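Local coordinates for protein beta-N-acetylhexosaminidase (Streptomyces plicatus, PDB 1JAK) that removes non-reducing terminal beta-linked N-acetylhexosamine residues from glycoconjugates as a family 20 glycoside hydrolase, probably by substrate-assisted catalysis, at residues Y157-A162 with Y188-L193; G85-L90 with G108-A113. All blocks are in the same frame, centred on the assembly; numbering follows the deposited sequence.

Contact 1: Y157-A162 with Y188-L193; sequences YAWRSA and YNKLHL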
ATOM      1  N   TYR A 157     -12.922  -5.775  -1.147  1.00 10.63           N
ATOM      2  CA  TYR A 157     -12.640  -5.124   0.132  1.00  9.82           C
ATOM      3  C   TYR A 157     -12.296  -3.651  -0.050  1.00  9.90           C
ATOM      4  O   TYR A 157     -11.715  -3.268  -1.064  1.00  9.50           O
ATOM      5  CB  TYR A 157     -11.462  -5.814   0.827  1.00  8.95           C
ATOM      6  CG  TYR A 157     -11.750  -7.225   1.273  1.00  9.50           C
ATOM      7  CD1 TYR A 157     -12.613  -7.475   2.338  1.00 10.52           C
ATOM      8  CD2 TYR A 157     -11.156  -8.313   0.632  1.00  8.58           C
ATOM      9  CE1 TYR A 157     -12.878  -8.775   2.757  1.00 11.28           C
ATOM     10  CE2 TYR A 157     -11.416  -9.620   1.044  1.00 10.24           C
ATOM     11  CZ  TYR A 157     -12.277  -9.839   2.107  1.00 10.84           C
ATOM     12  OH  TYR A 157     -12.536 -11.126   2.522  1.00 10.98           O
ATOM     13  N   ALA A 158     -12.639  -2.839   0.948  1.00  9.63           N
ATOM     14  CA  ALA A 158     -12.371  -1.405   0.907  1.00 10.35           C
ATOM     15  C   ALA A 158     -10.989  -1.047   1.447  1.00 10.27           C
ATOM     16  O   ALA A 158     -10.491   0.050   1.196  1.00 10.52           O
ATOM     17  CB  ALA A 158     -13.443  -0.648   1.681  1.00 11.96           C
ATOM     18  N   TRP A 159     -10.379  -1.955   2.205  1.00  9.95           N
ATOM     19  CA  TRP A 159      -9.046  -1.698   2.742  1.00  9.08           C
ATOM     20  C   TRP A 159      -8.035  -2.529   1.959  1.00  8.26           C
ATOM     21  O   TRP A 159      -7.889  -3.724   2.191  1.00  8.56           O
ATOM     22  CB  TRP A 159      -8.974  -2.046   4.237  1.00  8.82           C
ATOM     23  CG  TRP A 159      -7.699  -1.573   4.881  1.00  8.00           C
ATOM     24  CD1 TRP A 159      -6.445  -2.087   4.697  1.00  7.74           C
ATOM     25  CD2 TRP A 159      -7.544  -0.441   5.748  1.00  7.53           C
ATOM     26  NE1 TRP A 159      -5.521  -1.344   5.390  1.00  8.84           N
ATOM     27  CE2 TRP A 159      -6.166  -0.327   6.044  1.00  7.37           C
ATOM     28  CE3 TRP A 159      -8.434   0.490   6.303  1.00  8.57           C
ATOM     29  CZ2 TRP A 159      -5.656   0.683   6.870  1.00  8.42           C
ATOM     30  CZ3 TRP A 159      -7.929   1.495   7.124  1.00  8.93           C
ATOM     31  CH2 TRP A 159      -6.550   1.581   7.399  1.00  8.37           C
ATOM     32  N   ARG A 160      -7.354  -1.886   1.016  1.00  8.41           N
ATOM     33  CA  ARG A 160      -6.353  -2.550   0.184  1.00  6.82           C
ATOM     34  C   ARG A 160      -5.122  -1.659   0.302  1.00  8.33           C
ATOM     35  O   ARG A 160      -4.967  -0.690  -0.443  1.00  7.25           O
ATOM     36  CB  ARG A 160      -6.853  -2.631  -1.268  1.00  8.28           C
ATOM     37  CG  ARG A 160      -8.259  -3.239  -1.396  1.00  8.08           C
ATOM     38  CD  ARG A 160      -8.687  -3.417  -2.850  1.00  8.15           C
ATOM     39  NE  ARG A 160      -8.584  -2.174  -3.611  1.00  7.08           N
ATOM     40  CZ  ARG A 160      -9.469  -1.183  -3.568  1.00  8.53           C
ATOM     41  NH1 ARG A 160     -10.550  -1.276  -2.802  1.00  9.37           N
ATOM     42  NH2 ARG A 160      -9.264  -0.086  -4.285  1.00  6.80           N
ATOM     43  N   SER A 161      -4.246  -1.988   1.246  1.00  7.81           N
ATOM     44  CA  SER A 161      -3.088  -1.140   1.487  1.00  8.00           C
ATOM     45  C   SER A 161      -1.708  -1.743   1.352  1.00  7.56           C
ATOM     46  O   SER A 161      -1.523  -2.959   1.347  1.00  7.06           O
ATOM     47  CB  SER A 161      -3.199  -0.519   2.880  1.00 12.46           C
ATOM     48  OG  SER A 161      -3.325  -1.533   3.856  1.00 19.66           O
ATOM     49  N   ALA A 162      -0.739  -0.843   1.241  1.00  6.76           N
ATOM     50  CA  ALA A 162       0.665  -1.202   1.141  1.00  6.18           C
ATOM     51  C   ALA A 162       1.367  -0.324   2.162  1.00  6.66           C
ATOM     52  O   ALA A 162       1.056   0.862   2.283  1.00  6.79           O
ATOM     53  CB  ALA A 162       1.192  -0.906  -0.262  1.00  6.80           C
ATOM     54  N   TYR A 188      -4.357  -0.459  -5.197  1.00  7.77           N
ATOM     55  CA  TYR A 188      -4.286  -0.332  -3.743  1.00  7.83           C
ATOM     56  C   TYR A 188      -4.924   1.032  -3.498  1.00  7.37           C
ATOM     57  O   TYR A 188      -4.829   1.910  -4.358  1.00  9.24           O
ATOM     58  CB  TYR A 188      -2.829  -0.285  -3.275  1.00  7.48           C
ATOM     59  CG  TYR A 188      -2.172  -1.633  -3.113  1.00  7.29           C
ATOM     60  CD1 TYR A 188      -2.377  -2.392  -1.959  1.00  7.96           C
ATOM     61  CD2 TYR A 188      -1.333  -2.146  -4.102  1.00  7.26           C
ATOM     62  CE1 TYR A 188      -1.756  -3.631  -1.794  1.00  8.25           C
ATOM     63  CE2 TYR A 188      -0.708  -3.384  -3.948  1.00  7.10           C
ATOM     64  CZ  TYR A 188      -0.924  -4.120  -2.788  1.00  8.60           C
ATOM     65  OH  TYR A 188      -0.303  -5.337  -2.618  1.00  8.00           O
ATOM     66  N   ASN A 189      -5.569   1.229  -2.350  1.00  7.53           N
ATOM     67  CA  ASN A 189      -6.184   2.524  -2.083  1.00  8.83           C
ATOM     68  C   ASN A 189      -5.738   3.177  -0.780  1.00  8.34           C
ATOM     69  O   ASN A 189      -6.216   4.252  -0.413  1.00  7.88           O
ATOM     70  CB  ASN A 189      -7.717   2.419  -2.139  1.00  8.30           C
ATOM     71  CG  ASN A 189      -8.298   1.532  -1.053  1.00  9.79           C
ATOM     72  OD1 ASN A 189      -7.576   0.967  -0.225  1.00  8.32           O
ATOM     73  ND2 ASN A 189      -9.621   1.410  -1.050  1.00  8.74           N
ATOM     74  N   LYS A 190      -4.811   2.531  -0.078  1.00  8.44           N
ATOM     75  CA  LYS A 190      -4.297   3.094   1.156  1.00  7.47           C
ATOM     76  C   LYS A 190      -2.791   2.909   1.218  1.00  7.30           C
ATOM     77  O   LYS A 190      -2.267   1.887   0.776  1.00  6.66           O
ATOM     78  CB  LYS A 190      -4.987   2.447   2.361  1.00 11.17           C
ATOM     79  CG  LYS A 190      -6.451   2.874   2.467  1.00 14.50           C
ATOM     80  CD  LYS A 190      -7.224   2.106   3.509  1.00 17.30           C
ATOM     81  CE  LYS A 190      -8.649   2.642   3.633  1.00 14.24           C
ATOM     82  NZ  LYS A 190      -9.480   2.443   2.406  1.00 13.57           N
ATOM     83  N   LEU A 191      -2.102   3.925   1.727  1.00  7.22           N
ATOM     84  CA  LEU A 191      -0.653   3.880   1.871  1.00  6.49           C
ATOM     85  C   LEU A 191      -0.337   4.091   3.339  1.00  6.43           C
ATOM     86  O   LEU A 191      -0.528   5.182   3.878  1.00  7.15           O
ATOM     87  CB  LEU A 191       0.027   4.976   1.044  1.00  6.65           C
ATOM     88  CG  LEU A 191       1.557   5.010   1.178  1.00  8.52           C
ATOM     89  CD1 LEU A 191       2.155   3.801   0.468  1.00  9.62           C
ATOM     90  CD2 LEU A 191       2.113   6.301   0.586  1.00  9.18           C
ATOM     91  N   HIS A 192       0.129   3.027   3.978  1.00  6.20           N
ATOM     92  CA  HIS A 192       0.489   3.042   5.390  1.00  6.52           C
ATOM     93  C   HIS A 192       1.972   3.416   5.478  1.00  7.08           C
ATOM     94  O   HIS A 192       2.823   2.752   4.893  1.00  7.47           O
ATOM     95  CB  HIS A 192       0.218   1.642   5.966  1.00  5.99           C
ATOM     96  CG  HIS A 192       0.670   1.438   7.381  1.00  6.51           C
ATOM     97  ND1 HIS A 192       0.623   0.201   7.990  1.00  7.97           N
ATOM     98  CD2 HIS A 192       1.212   2.283   8.289  1.00  6.87           C
ATOM     99  CE1 HIS A 192       1.121   0.293   9.211  1.00  8.15           C
ATOM    100  NE2 HIS A 192       1.486   1.545   9.417  1.00  7.89           N
ATOM    101  N   LEU A 193       2.276   4.499   6.183  1.00  6.13           N
ATOM    102  CA  LEU A 193       3.661   4.928   6.334  1.00  6.50           C
ATOM    103  C   LEU A 193       4.104   4.716   7.775  1.00  6.87           C
ATOM    104  O   LEU A 193       3.497   5.256   8.699  1.00  8.10           O
ATOM    105  CB  LEU A 193       3.814   6.408   5.964  1.00  8.01           C
ATOM    106  CG  LEU A 193       3.623   6.773   4.488  1.00  8.16           C
ATOM    107  CD1 LEU A 193       3.717   8.288   4.307  1.00 10.52           C
ATOM    108  CD2 LEU A 193       4.690   6.072   3.652  1.00 10.03           C
TER
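S161 and K190 pair as neighbours in the parallel beta barrel of the catalytic domain, where strands 159-165 and 190-194 are the first two of the (beta/alpha)8 fold. Helix 173-184 makes the beta-alpha-beta crossover between them and packs on A162, Y188 and L191. The axes of segments 159-162 and 190-193 cross at -45°, and the ladder is short: A162 N donates to K190 O, and H192 N to A162 O at 2.9 Å. Where the strands begin, R160 O accepts from N189 N (2.8 Å) and, by a longer bond, K190 N.

Side chains extend the pairing before the first rung of the ladder. N189 has CG between its backbone N and carbonyl carbon (chi1 65°), which turns the amide back toward A158 and R160; OD1 accepts from R160 N at 3.1 Å while ND2 donates to A158 O. The amide also lies over one face of the R160 guanidinium, their planes 41° apart. In its own plane that guanidinium donates through NH1 to Y157 O, and E98 takes both R160 NH2 in a salt bridge and N189 ND2.

On the face that carries S161 and K190, away from helix 173-184, S161 OG and H192 ND1 both bond to E444, tying the pair to strand 440-447. K190 crosses W159 at about a right angle, CD lying 3.4 Å from the centroid of the six-membered ring in a CH-pi contact. Bent at its last torsion, K190 brings NZ to 2.9 Å from A158 O, meeting that oxygen from the opposite face of the carbonyl plane to N189 ND2.

Contact 2: G85-L90 with G108-A113; sequences GIRLRL and GVTITA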
ATOM      1  N   GLY A  85     -11.135   9.210 -28.935  1.00 16.47           N
ATOM      2  CA  GLY A  85     -10.946   7.773 -29.042  1.00 15.32           C
ATOM      3  C   GLY A  85     -10.925   7.100 -27.683  1.00 14.55           C
ATOM      4  O   GLY A  85     -11.291   5.933 -27.556  1.00 16.05           O
ATOM      5  N   ILE A  86     -10.464   7.826 -26.671  1.00 12.87           N
ATOM      6  CA  ILE A  86     -10.437   7.312 -25.305  1.00 11.99           C
ATOM      7  C   ILE A  86     -11.310   8.264 -24.504  1.00 12.54           C
ATOM      8  O   ILE A  86     -11.010   9.453 -24.405  1.00 13.40           O
ATOM      9  CB  ILE A  86      -9.012   7.312 -24.707  1.00 12.01           C
ATOM     10  CG1 ILE A  86      -8.130   6.322 -25.468  1.00 12.59           C
ATOM     11  CG2 ILE A  86      -9.072   6.931 -23.227  1.00 13.56           C
ATOM     12  CD1 ILE A  86      -6.680   6.312 -25.022  1.00 13.41           C
ATOM     13  N   ARG A  87     -12.396   7.746 -23.944  1.00 12.32           N
ATOM     14  CA  ARG A  87     -13.309   8.581 -23.179  1.00 13.25           C
ATOM     15  C   ARG A  87     -13.423   8.155 -21.725  1.00 12.99           C
ATOM     16  O   ARG A  87     -13.605   6.975 -21.425  1.00 12.97           O
ATOM     17  CB  ARG A  87     -14.701   8.561 -23.815  1.00 16.73           C
ATOM     18  CG  ARG A  87     -15.761   9.337 -23.035  1.00 20.78           C
ATOM     19  CD  ARG A  87     -16.337  10.472 -23.866  1.00 27.61           C
ATOM     20  NE  ARG A  87     -17.463  11.146 -23.218  1.00 29.01           N
ATOM     21  CZ  ARG A  87     -17.379  11.875 -22.106  1.00 31.47           C
ATOM     22  NH1 ARG A  87     -16.214  12.039 -21.490  1.00 29.78           N
ATOM     23  NH2 ARG A  87     -18.468  12.451 -21.611  1.00 32.20           N
ATOM     24  N   LEU A  88     -13.304   9.132 -20.834  1.00 12.14           N
ATOM     25  CA  LEU A  88     -13.426   8.899 -19.403  1.00 13.32           C
ATOM     26  C   LEU A  88     -14.697   9.638 -19.005  1.00 13.69           C
ATOM     27  O   LEU A  88     -14.767  10.863 -19.109  1.00 13.65           O
ATOM     28  CB  LEU A  88     -12.217   9.480 -18.661  1.00 12.94           C
ATOM     29  CG  LEU A  88     -10.842   9.037 -19.173  1.00 13.92           C
ATOM     30  CD1 LEU A  88      -9.754   9.631 -18.284  1.00 14.14           C
ATOM     31  CD2 LEU A  88     -10.752   7.517 -19.178  1.00 13.76           C
ATOM     32  N   ARG A  89     -15.709   8.899 -18.567  1.00 14.70           N
ATOM     33  CA  ARG A  89     -16.965   9.535 -18.202  1.00 16.96           C
ATOM     34  C   ARG A  89     -17.523   9.147 -16.847  1.00 17.16           C
ATOM     35  O   ARG A  89     -17.487   7.983 -16.451  1.00 15.86           O
ATOM     36  CB  ARG A  89     -18.014   9.265 -19.285  1.00 19.79           C
ATOM     37  CG  ARG A  89     -18.202   7.801 -19.635  1.00 23.23           C
ATOM     38  CD  ARG A  89     -19.040   7.651 -20.901  1.00 27.73           C
ATOM     39  NE  ARG A  89     -20.414   8.112 -20.718  1.00 30.47           N
ATOM     40  CZ  ARG A  89     -21.347   7.435 -20.057  1.00 32.88           C
ATOM     41  NH1 ARG A  89     -21.056   6.260 -19.513  1.00 33.38           N
ATOM     42  NH2 ARG A  89     -22.572   7.929 -19.939  1.00 33.29           N
ATOM     43  N   LEU A  90     -18.037  10.150 -16.144  1.00 18.28           N
ATOM     44  CA  LEU A  90     -18.640   9.950 -14.835  1.00 19.40           C
ATOM     45  C   LEU A  90     -20.144   9.878 -15.044  1.00 21.27           C
ATOM     46  O   LEU A  90     -20.744  10.791 -15.615  1.00 20.44           O
ATOM     47  CB  LEU A  90     -18.295  11.116 -13.908  1.00 19.91           C
ATOM     48  CG  LEU A  90     -16.812  11.276 -13.576  1.00 21.50           C
ATOM     49  CD1 LEU A  90     -16.589  12.574 -12.819  1.00 23.49           C
ATOM     50  CD2 LEU A  90     -16.343  10.080 -12.758  1.00 21.18           C
ATOM     51  N   GLY A 108     -13.525   2.949 -30.173  1.00 13.92           N
ATOM     52  CA  GLY A 108     -12.779   3.573 -29.095  1.00 14.52           C
ATOM     53  C   GLY A 108     -12.854   2.838 -27.769  1.00 13.94           C
ATOM     54  O   GLY A 108     -13.477   1.778 -27.656  1.00 14.06           O
ATOM     55  N   VAL A 109     -12.192   3.397 -26.764  1.00 13.43           N
ATOM     56  CA  VAL A 109     -12.204   2.817 -25.427  1.00 13.45           C
ATOM     57  C   VAL A 109     -12.926   3.795 -24.519  1.00 13.30           C
ATOM     58  O   VAL A 109     -12.618   4.988 -24.506  1.00 13.83           O
ATOM     59  CB  VAL A 109     -10.775   2.590 -24.880  1.00 13.48           C
ATOM     60  CG1 VAL A 109     -10.834   2.230 -23.399  1.00 15.18           C
ATOM     61  CG2 VAL A 109     -10.098   1.470 -25.652  1.00 15.64           C
ATOM     62  N   THR A 110     -13.904   3.292 -23.777  1.00 12.85           N
ATOM     63  CA  THR A 110     -14.654   4.131 -22.862  1.00 12.58           C
ATOM     64  C   THR A 110     -14.606   3.553 -21.458  1.00 12.23           C
ATOM     65  O   THR A 110     -14.926   2.384 -21.247  1.00 12.29           O
ATOM     66  CB  THR A 110     -16.129   4.256 -23.280  1.00 14.79           C
ATOM     67  OG1 THR A 110     -16.208   4.855 -24.579  1.00 15.26           O
ATOM     68  CG2 THR A 110     -16.894   5.118 -22.283  1.00 14.90           C
ATOM     69  N   ILE A 111     -14.184   4.380 -20.510  1.00 11.25           N
ATOM     70  CA  ILE A 111     -14.126   3.976 -19.113  1.00 10.81           C
ATOM     71  C   ILE A 111     -15.194   4.794 -18.405  1.00 11.56           C
ATOM     72  O   ILE A 111     -15.150   6.024 -18.408  1.00 11.06           O
ATOM     73  CB  ILE A 111     -12.748   4.274 -18.491  1.00 10.86           C
ATOM     74  CG1 ILE A 111     -11.681   3.415 -19.174  1.00 10.78           C
ATOM     75  CG2 ILE A 111     -12.779   3.990 -16.987  1.00 11.92           C
ATOM     76  CD1 ILE A 111     -10.263   3.708 -18.717  1.00 11.14           C
ATOM     77  N   THR A 112     -16.165   4.103 -17.819  1.00 10.88           N
ATOM     78  CA  THR A 112     -17.260   4.762 -17.122  1.00 11.86           C
ATOM     79  C   THR A 112     -17.233   4.423 -15.637  1.00 11.15           C
ATOM     80  O   THR A 112     -16.996   3.277 -15.264  1.00 11.28           O
ATOM     81  CB  THR A 112     -18.620   4.320 -17.701  1.00 13.65           C
ATOM     82  OG1 THR A 112     -18.645   4.569 -19.114  1.00 13.84           O
ATOM     83  CG2 THR A 112     -19.754   5.084 -17.036  1.00 14.90           C
ATOM     84  N   ALA A 113     -17.481   5.421 -14.797  1.00 11.82           N
ATOM     85  CA  ALA A 113     -17.488   5.217 -13.349  1.00 12.87           C
ATOM     86  C   ALA A 113     -18.328   6.285 -12.663  1.00 13.89           C
ATOM     87  O   ALA A 113     -18.707   7.279 -13.282  1.00 14.47           O
ATOM     88  CB  ALA A 113     -16.062   5.252 -12.813  1.00 11.70           C
TER
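G85 O accepts from V109 N, the first of five backbone hydrogen bonds that join strands 86-90 and 108-113 as a regular parallel ladder in the mixed sheet of the N-terminal, non-catalytic domain. Then come R87 N to V109 O, I111 N to R87 O at 2.8 Å, R89 N to I111 O, and A113 N to R89 O at 3.0 Å. Outward-facing backbone groups of I86 and L88 bond to H48 and R50, and those of T110 and T112 to D103 and R101 of strand 100-105.

One polar side-chain bond is added. R89, with CG between its backbone N and carbonyl carbon (chi1 53°), lies alongside T112, and its NH1 donates to T112 OG1 at 3.0 Å, the hydroxyl sitting at the guanidinium edge and in its plane. R89 CB lies over one face of the R87 guanidinium, whose NH2 forms a salt bridge with D52; the other D52 oxygen accepts from L90 N. On the opposite face, L88 CD2 meets I111 CD1 at 3.9 Å under helices 55-72 and 116-129. The chemistry therefore divides by face: that of I86, L88, V109 and I111 is apolar and largely buried, while on the other R89 bonds to T112 and R87 to D52.

Parallel strand pairing serves two different architectures here. Contact 2 belongs to the mixed sheet of the N-terminal domain, contact 1 to the catalytic barrel that follows it in the chain; their centres lie 25 Å apart and their nearest atoms about 12 Å, so they do not touch. E98, which holds R160 and N189 in contact 1, lies between 85-90 and 108-113 in sequence, giving a direct polar link from the N-terminal domain to the barrel. Of the two, contact 1 is the one near the active site: the H192 side chain stands about 8 Å from the bound isofagomine inhibitor, stacked on H315 and bonded to E250 as well as E444, probably as a second-shell residue.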